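Tryptophan synthase alpha chain (PDB 6V82) probably cleaves indoleglycerol phosphate to indole and glyceraldehyde 3-phosphate, the aldol-cleavage half of the last step of tryptophan biosynthesis. Local coordinates at residues D105-Y108 with L109-K113; S135-F138 with E139-A143. One frame throughout, in Å; residues are numbered along the deposited sequence.

Contact 1: D105-Y108 with L109-K113; sequences DLDY and LRRLK
Leu106, Asp107 and Tyr108 receive the backbone N-H groups of Arg110, Arg111 and Leu112 in successive i to i+4 bonds of one continuous helix; the bond from Leu112 N to Tyr108 O measures 2.9 Å, while the first of the ladder, Leu109 N to Asp105 O, is weak. Asp105 sits at the N-cap. Asp105 OD1 accepts from Tyr108 N at 3.1 Å, the donor lying 43° out of the carboxylate plane. On the buried side Tyr108 and Leu112 pack one turn apart. With CG anti to the backbone N (chi1 -176°), the tyrosine ring stands out from the flank of the helix, and Leu112, one turn on, comes up to it: Tyr108 CE2 lies 3.7 Å from Leu112 CD1. The phenol OH continues to the carbonyl of Ser73, and Leu76 and Leu77 of helix 73-84 also pack on the ring. Arg111 NH1 approaches the ring edge near its plane, 3.9 Å from Tyr108 CD1, and forms a salt bridge with Glu74. A water accepts from Arg111 NH1 at 3.1 Å and gives a weak, longer bond to Asp107 OD2, linking the two charged groups without a direct salt bridge. Asp107 OD2 instead lies beside the aliphatic part of Arg111, 3.4 Å from Arg111 CD. The Arg110 chain bends at chi3 (-69°), folding back so that Leu106 CG lies over one guanidinium face. The whole is an amphipathic, Asp-capped outer helix of the TIM barrel, lodged between helices 73-84 and 136-144.

Contact 2: S135-F138 with E139-A143; sequences SPFF and EDLLA
Phe137 and Leu141, one helical turn apart, make the main apolar contact here. The leucine can be followed outward from its backbone. Leu141 CB lies 3.5 Å from Phe138 O. Leu141 CG, set anti to the carbonyl carbon (chi1 -75°), passes close to Phe137 O and reaches Phe137 CE2 at 3.9 Å. There the chain forks: both methyls come from one side of the ring and converge on CE2, and Leu141 CD2 is also 4.1 Å from Phe137 CZ. The side chains meet at a slant. Leu141 CD1 also lies near the edge of the Phe138 ring, 4.2 Å from Phe138 CD1, and so touches both phenylalanines. Beyond the helix, Phe137 meets Tyr98 edge-to-face, Phe138 packs against Tyr167 and strand 147-153, and Leu141 reaches Val120 of strand 119-122.

The polar groups lie mostly around the helix start. Ser135 is the N-cap: its OG accepts from Phe138 N in a nearly straight bond (168°), while Ser135 O takes Glu139 N at 3.0 Å. Pro136, in the first turn, has no N-H to satisfy. Its carbonyl accepts from Asp140 N, and Asp140 OD1 stands 3.1 Å from the same Pro136 O, an acceptor beside an acceptor. Glu139 bends at chi2 and hydrogen-bonds through OE1 to Tyr167, whose hydroxyl also bonds Ser135 N. Chemically, an apolar side faces the barrel strands, Ser135 and Glu139 share Tyr167, and Asp140 lies toward helix 106-115. The helix start would probably favour both negative charges, offset in part for Asp140 by the nearby carbonyl, with at most a long, weak ion pair to a basic side chain of another protein chain.

Overall arrangement
Contact 1 comes first along the chain, in helix 106-115, which leads into strand 119-122; contact 2 follows in helix 136-144, which leads into strand 147-153. Each is local, closing only a helical turn, so the two stand in series and neither nests in nor crosses the other. Their centres lie about 11 Å apart, and they meet where the helices pack side by side: Leu106 and Leu109 of contact 1 lie against Asp140, and Leu109 also against Phe137 and Leu141. Contact 2 ties its helix to strands 119-122 and 147-153 of one beta-alpha-beta unit, while contact 1 joins helix 73-84 to helix 136-144 around the outside of the barrel.

Contact 1: D105-Y108 with L109-K113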
ATOM      1  N   ASP A 105     -37.029 -30.362  12.150  1.00 33.71           N
ATOM      2  CA  ASP A 105     -37.502 -30.621  13.499  1.00 35.21           C
ATOM      3  C   ASP A 105     -37.656 -32.121  13.719  1.00 37.68           C
ATOM      4  O   ASP A 105     -37.351 -32.942  12.843  1.00 32.86           O
ATOM      5  CB  ASP A 105     -38.827 -29.906  13.770  1.00 35.38           C
ATOM      6  CG  ASP A 105     -39.892 -30.257  12.762  1.00 47.53           C
ATOM      7  OD1 ASP A 105     -39.587 -30.996  11.793  1.00 53.59           O
ATOM      8  OD2 ASP A 105     -41.040 -29.791  12.938  1.00 50.84           O
ATOM      9  N   LEU A 106     -38.156 -32.471  14.909  1.00 37.62           N
ATOM     10  CA  LEU A 106     -38.343 -33.878  15.243  1.00 37.85           C
ATOM     11  C   LEU A 106     -39.304 -34.545  14.271  1.00 37.49           C
ATOM     12  O   LEU A 106     -39.120 -35.716  13.901  1.00 36.90           O
ATOM     13  CB  LEU A 106     -38.846 -34.013  16.677  1.00 45.99           C
ATOM     14  CG  LEU A 106     -38.856 -35.443  17.202  1.00 49.91           C
ATOM     15  CD1 LEU A 106     -37.454 -36.030  17.144  1.00 47.46           C
ATOM     16  CD2 LEU A 106     -39.385 -35.454  18.611  1.00 53.07           C
ATOM     17  N   ASP A 107     -40.320 -33.806  13.820  1.00 38.45           N
ATOM     18  CA  ASP A 107     -41.307 -34.397  12.925  1.00 42.39           C
ATOM     19  C   ASP A 107     -40.682 -34.784  11.595  1.00 36.64           C
ATOM     20  O   ASP A 107     -41.071 -35.784  10.985  1.00 37.03           O
ATOM     21  CB  ASP A 107     -42.473 -33.440  12.703  1.00 52.48           C
ATOM     22  CG  ASP A 107     -43.513 -34.023  11.772  1.00 66.17           C
ATOM     23  OD1 ASP A 107     -44.270 -34.927  12.207  1.00 67.17           O
ATOM     24  OD2 ASP A 107     -43.545 -33.597  10.595  1.00 69.37           O
ATOM     25  N   TYR A 108     -39.708 -34.007  11.123  1.00 36.93           N
ATOM     26  CA  TYR A 108     -39.053 -34.368   9.875  1.00 27.97           C
ATOM     27  C   TYR A 108     -38.287 -35.673  10.024  1.00 28.81           C
ATOM     28  O   TYR A 108     -38.233 -36.480   9.090  1.00 24.18           O
ATOM     29  CB  TYR A 108     -38.130 -33.249   9.415  1.00 24.03           C
ATOM     30  CG  TYR A 108     -37.494 -33.533   8.079  1.00 26.68           C
ATOM     31  CD1 TYR A 108     -38.222 -33.402   6.903  1.00 25.51           C
ATOM     32  CD2 TYR A 108     -36.165 -33.955   7.993  1.00 21.99           C
ATOM     33  CE1 TYR A 108     -37.638 -33.672   5.673  1.00 21.25           C
ATOM     34  CE2 TYR A 108     -35.578 -34.221   6.774  1.00 22.11           C
ATOM     35  CZ  TYR A 108     -36.320 -34.076   5.622  1.00 27.50           C
ATOM     36  OH  TYR A 108     -35.737 -34.332   4.410  1.00 27.68           O
ATOM     37  N   LEU A 109     -37.698 -35.907  11.200  1.00 34.44           N
ATOM     38  CA  LEU A 109     -37.023 -37.181  11.434  1.00 34.74           C
ATOM     39  C   LEU A 109     -38.000 -38.346  11.332  1.00 35.98           C
ATOM     40  O   LEU A 109     -37.694 -39.370  10.707  1.00 36.81           O
ATOM     41  CB  LEU A 109     -36.342 -37.173  12.799  1.00 31.26           C
ATOM     42  CG  LEU A 109     -35.163 -36.211  12.930  1.00 30.35           C
ATOM     43  CD1 LEU A 109     -34.566 -36.323  14.319  1.00 25.20           C
ATOM     44  CD2 LEU A 109     -34.107 -36.466  11.842  1.00 21.68           C
ATOM     45  N   ARG A 110     -39.183 -38.204  11.939  1.00 31.08           N
ATOM     46  CA  ARG A 110     -40.224 -39.214  11.795  1.00 28.53           C
ATOM     47  C   ARG A 110     -40.617 -39.401  10.338  1.00 32.59           C
ATOM     48  O   ARG A 110     -40.800 -40.537   9.884  1.00 34.07           O
ATOM     49  CB  ARG A 110     -41.451 -38.842  12.629  1.00 31.42           C
ATOM     50  CG  ARG A 110     -41.280 -39.141  14.106  1.00 53.09           C
ATOM     51  CD  ARG A 110     -42.561 -38.934  14.878  1.00 53.19           C
ATOM     52  NE  ARG A 110     -42.894 -37.518  14.945  1.00 56.33           N
ATOM     53  CZ  ARG A 110     -42.819 -36.796  16.053  1.00 61.96           C
ATOM     54  NH1 ARG A 110     -43.132 -35.502  16.022  1.00 67.34           N
ATOM     55  NH2 ARG A 110     -42.443 -37.378  17.189  1.00 60.36           N
ATOM     56  N   ARG A 111     -40.744 -38.304   9.585  1.00 31.87           N
ATOM     57  CA  ARG A 111     -41.081 -38.434   8.172  1.00 32.35           C
ATOM     58  C   ARG A 111     -39.987 -39.171   7.406  1.00 27.92           C
ATOM     59  O   ARG A 111     -40.286 -39.937   6.481  1.00 29.37           O
ATOM     60  CB  ARG A 111     -41.357 -37.052   7.563  1.00 33.09           C
ATOM     61  CG  ARG A 111     -42.619 -36.368   8.118  1.00 33.86           C
ATOM     62  CD  ARG A 111     -42.758 -34.923   7.610  1.00 33.43           C
ATOM     63  NE  ARG A 111     -43.209 -34.889   6.220  1.00 33.47           N
ATOM     64  CZ  ARG A 111     -42.774 -34.036   5.291  1.00 38.51           C
ATOM     65  NH1 ARG A 111     -41.836 -33.129   5.586  1.00 36.64           N
ATOM     66  NH2 ARG A 111     -43.267 -34.110   4.050  1.00 34.69           N
ATOM     67  N   LEU A 112     -38.723 -38.982   7.788  1.00 26.89           N
ATOM     68  CA  LEU A 112     -37.639 -39.730   7.150  1.00 27.45           C
ATOM     69  C   LEU A 112     -37.773 -41.225   7.422  1.00 32.34           C
ATOM     70  O   LEU A 112     -37.697 -42.051   6.502  1.00 31.78           O
ATOM     71  CB  LEU A 112     -36.289 -39.227   7.647  1.00 25.00           C
ATOM     72  CG  LEU A 112     -35.722 -37.921   7.106  1.00 26.57           C
ATOM     73  CD1 LEU A 112     -34.538 -37.519   7.982  1.00 26.61           C
ATOM     74  CD2 LEU A 112     -35.297 -38.077   5.653  1.00 20.91           C
ATOM     75  N   LYS A 113     -37.953 -41.586   8.696  1.00 29.96           N
ATOM     76  CA  LYS A 113     -38.130 -42.982   9.071  1.00 30.83           C
ATOM     77  C   LYS A 113     -39.294 -43.602   8.314  1.00 37.53           C
ATOM     78  O   LYS A 113     -39.178 -44.703   7.760  1.00 38.53           O
ATOM     79  CB  LYS A 113     -38.355 -43.087  10.578  1.00 27.95           C
ATOM     80  CG  LYS A 113     -38.776 -44.467  11.035  1.00 29.41           C
ATOM     81  CD  LYS A 113     -37.776 -45.090  12.001  1.00 39.88           C
ATOM     82  CE  LYS A 113     -37.947 -46.597  12.088  1.00 42.87           C
ATOM     83  NZ  LYS A 113     -37.533 -47.207  10.783  1.00 47.97           N
TER
HETATM   84  O   HOH W   1     -41.336 -32.129   8.471  1.00 49.66           O

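Contact 2: S135-F138 with E139-A143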
ATOM      1  N   SER A 135     -26.642 -35.531  23.733  1.00 68.28           N
ATOM      2  CA  SER A 135     -26.730 -34.978  22.385  1.00 57.84           C
ATOM      3  C   SER A 135     -28.187 -34.855  22.001  1.00 48.00           C
ATOM      4  O   SER A 135     -28.855 -35.883  21.815  1.00 48.83           O
ATOM      5  CB  SER A 135     -26.001 -35.855  21.373  1.00 57.59           C
ATOM      6  OG  SER A 135     -26.366 -35.466  20.060  1.00 56.06           O
ATOM      7  N   PRO A 136     -28.732 -33.648  21.886  1.00 49.42           N
ATOM      8  CA  PRO A 136     -30.151 -33.539  21.531  1.00 49.58           C
ATOM      9  C   PRO A 136     -30.483 -34.294  20.266  1.00 42.69           C
ATOM     10  O   PRO A 136     -31.499 -35.003  20.228  1.00 39.60           O
ATOM     11  CB  PRO A 136     -30.380 -32.022  21.386  1.00 51.39           C
ATOM     12  CG  PRO A 136     -29.044 -31.370  21.573  1.00 54.78           C
ATOM     13  CD  PRO A 136     -28.151 -32.351  22.266  1.00 55.18           C
ATOM     14  N   PHE A 137     -29.618 -34.224  19.250  1.00 36.95           N
ATOM     15  CA  PHE A 137     -29.972 -34.824  17.970  1.00 31.15           C
ATOM     16  C   PHE A 137     -29.876 -36.347  18.009  1.00 33.99           C
ATOM     17  O   PHE A 137     -30.726 -37.037  17.432  1.00 35.80           O
ATOM     18  CB  PHE A 137     -29.108 -34.258  16.854  1.00 29.74           C
ATOM     19  CG  PHE A 137     -29.557 -34.684  15.493  1.00 32.04           C
ATOM     20  CD1 PHE A 137     -30.674 -34.090  14.901  1.00 32.98           C
ATOM     21  CD2 PHE A 137     -28.894 -35.700  14.818  1.00 24.87           C
ATOM     22  CE1 PHE A 137     -31.106 -34.491  13.642  1.00 33.14           C
ATOM     23  CE2 PHE A 137     -29.321 -36.118  13.563  1.00 32.00           C
ATOM     24  CZ  PHE A 137     -30.427 -35.511  12.970  1.00 32.30           C
ATOM     25  N   PHE A 138     -28.852 -36.901  18.666  1.00 32.29           N
ATOM     26  CA  PHE A 138     -28.769 -38.359  18.737  1.00 37.96           C
ATOM     27  C   PHE A 138     -29.916 -38.916  19.566  1.00 39.88           C
ATOM     28  O   PHE A 138     -30.456 -39.987  19.259  1.00 35.21           O
ATOM     29  CB  PHE A 138     -27.426 -38.811  19.319  1.00 38.35           C
ATOM     30  CG  PHE A 138     -26.260 -38.588  18.404  1.00 40.96           C
ATOM     31  CD1 PHE A 138     -26.393 -38.747  17.038  1.00 39.95           C
ATOM     32  CD2 PHE A 138     -25.028 -38.202  18.914  1.00 45.06           C
ATOM     33  CE1 PHE A 138     -25.317 -38.533  16.201  1.00 37.51           C
ATOM     34  CE2 PHE A 138     -23.953 -37.990  18.082  1.00 40.95           C
ATOM     35  CZ  PHE A 138     -24.099 -38.155  16.724  1.00 37.24           C
ATOM     36  N   GLU A 139     -30.299 -38.201  20.622  1.00 45.56           N
ATOM     37  CA  GLU A 139     -31.492 -38.576  21.367  1.00 48.05           C
ATOM     38  C   GLU A 139     -32.707 -38.579  20.449  1.00 45.64           C
ATOM     39  O   GLU A 139     -33.483 -39.540  20.430  1.00 45.27           O
ATOM     40  CB  GLU A 139     -31.685 -37.620  22.543  1.00 56.58           C
ATOM     41  CG  GLU A 139     -32.042 -38.308  23.844  1.00 73.08           C
ATOM     42  CD  GLU A 139     -30.905 -39.148  24.402  1.00 81.48           C
ATOM     43  OE1 GLU A 139     -29.805 -38.589  24.631  1.00 82.41           O
ATOM     44  OE2 GLU A 139     -31.118 -40.365  24.611  1.00 82.71           O
ATOM     45  N   ASP A 140     -32.851 -37.525  19.639  1.00 48.64           N
ATOM     46  CA  ASP A 140     -33.977 -37.420  18.714  1.00 47.89           C
ATOM     47  C   ASP A 140     -34.010 -38.588  17.732  1.00 42.49           C
ATOM     48  O   ASP A 140     -35.091 -39.096  17.405  1.00 43.55           O
ATOM     49  CB  ASP A 140     -33.918 -36.088  17.960  1.00 50.27           C
ATOM     50  CG  ASP A 140     -34.384 -34.890  18.809  1.00 59.31           C
ATOM     51  OD1 ASP A 140     -34.611 -35.047  20.029  1.00 60.78           O
ATOM     52  OD2 ASP A 140     -34.520 -33.779  18.243  1.00 62.15           O
ATOM     53  N   LEU A 141     -32.839 -39.023  17.245  1.00 36.47           N
ATOM     54  CA  LEU A 141     -32.778 -40.179  16.349  1.00 33.91           C
ATOM     55  C   LEU A 141     -33.291 -41.430  17.044  1.00 38.25           C
ATOM     56  O   LEU A 141     -34.123 -42.167  16.495  1.00 34.94           O
ATOM     57  CB  LEU A 141     -31.347 -40.416  15.866  1.00 26.80           C
ATOM     58  CG  LEU A 141     -30.747 -39.487  14.815  1.00 31.70           C
ATOM     59  CD1 LEU A 141     -29.400 -40.042  14.360  1.00 32.99           C
ATOM     60  CD2 LEU A 141     -31.676 -39.325  13.636  1.00 22.61           C
ATOM     61  N   LEU A 142     -32.794 -41.687  18.256  1.00 34.12           N
ATOM     62  CA  LEU A 142     -33.222 -42.864  19.001  1.00 34.03           C
ATOM     63  C   LEU A 142     -34.712 -42.817  19.281  1.00 37.47           C
ATOM     64  O   LEU A 142     -35.394 -43.843  19.216  1.00 38.54           O
ATOM     65  CB  LEU A 142     -32.444 -42.969  20.305  1.00 30.74           C
ATOM     66  CG  LEU A 142     -30.983 -43.352  20.137  1.00 37.02           C
ATOM     67  CD1 LEU A 142     -30.354 -43.560  21.497  1.00 39.93           C
ATOM     68  CD2 LEU A 142     -30.898 -44.606  19.307  1.00 29.35           C
ATOM     69  N   ALA A 143     -35.237 -41.624  19.577  1.00 40.58           N
ATOM     70  CA  ALA A 143     -36.641 -41.494  19.951  1.00 41.51           C
ATOM     71  C   ALA A 143     -37.568 -41.902  18.813  1.00 42.35           C
ATOM     72  O   ALA A 143     -38.675 -42.390  19.066  1.00 45.26           O
ATOM     73  CB  ALA A 143     -36.939 -40.060  20.392  1.00 34.29           C
TER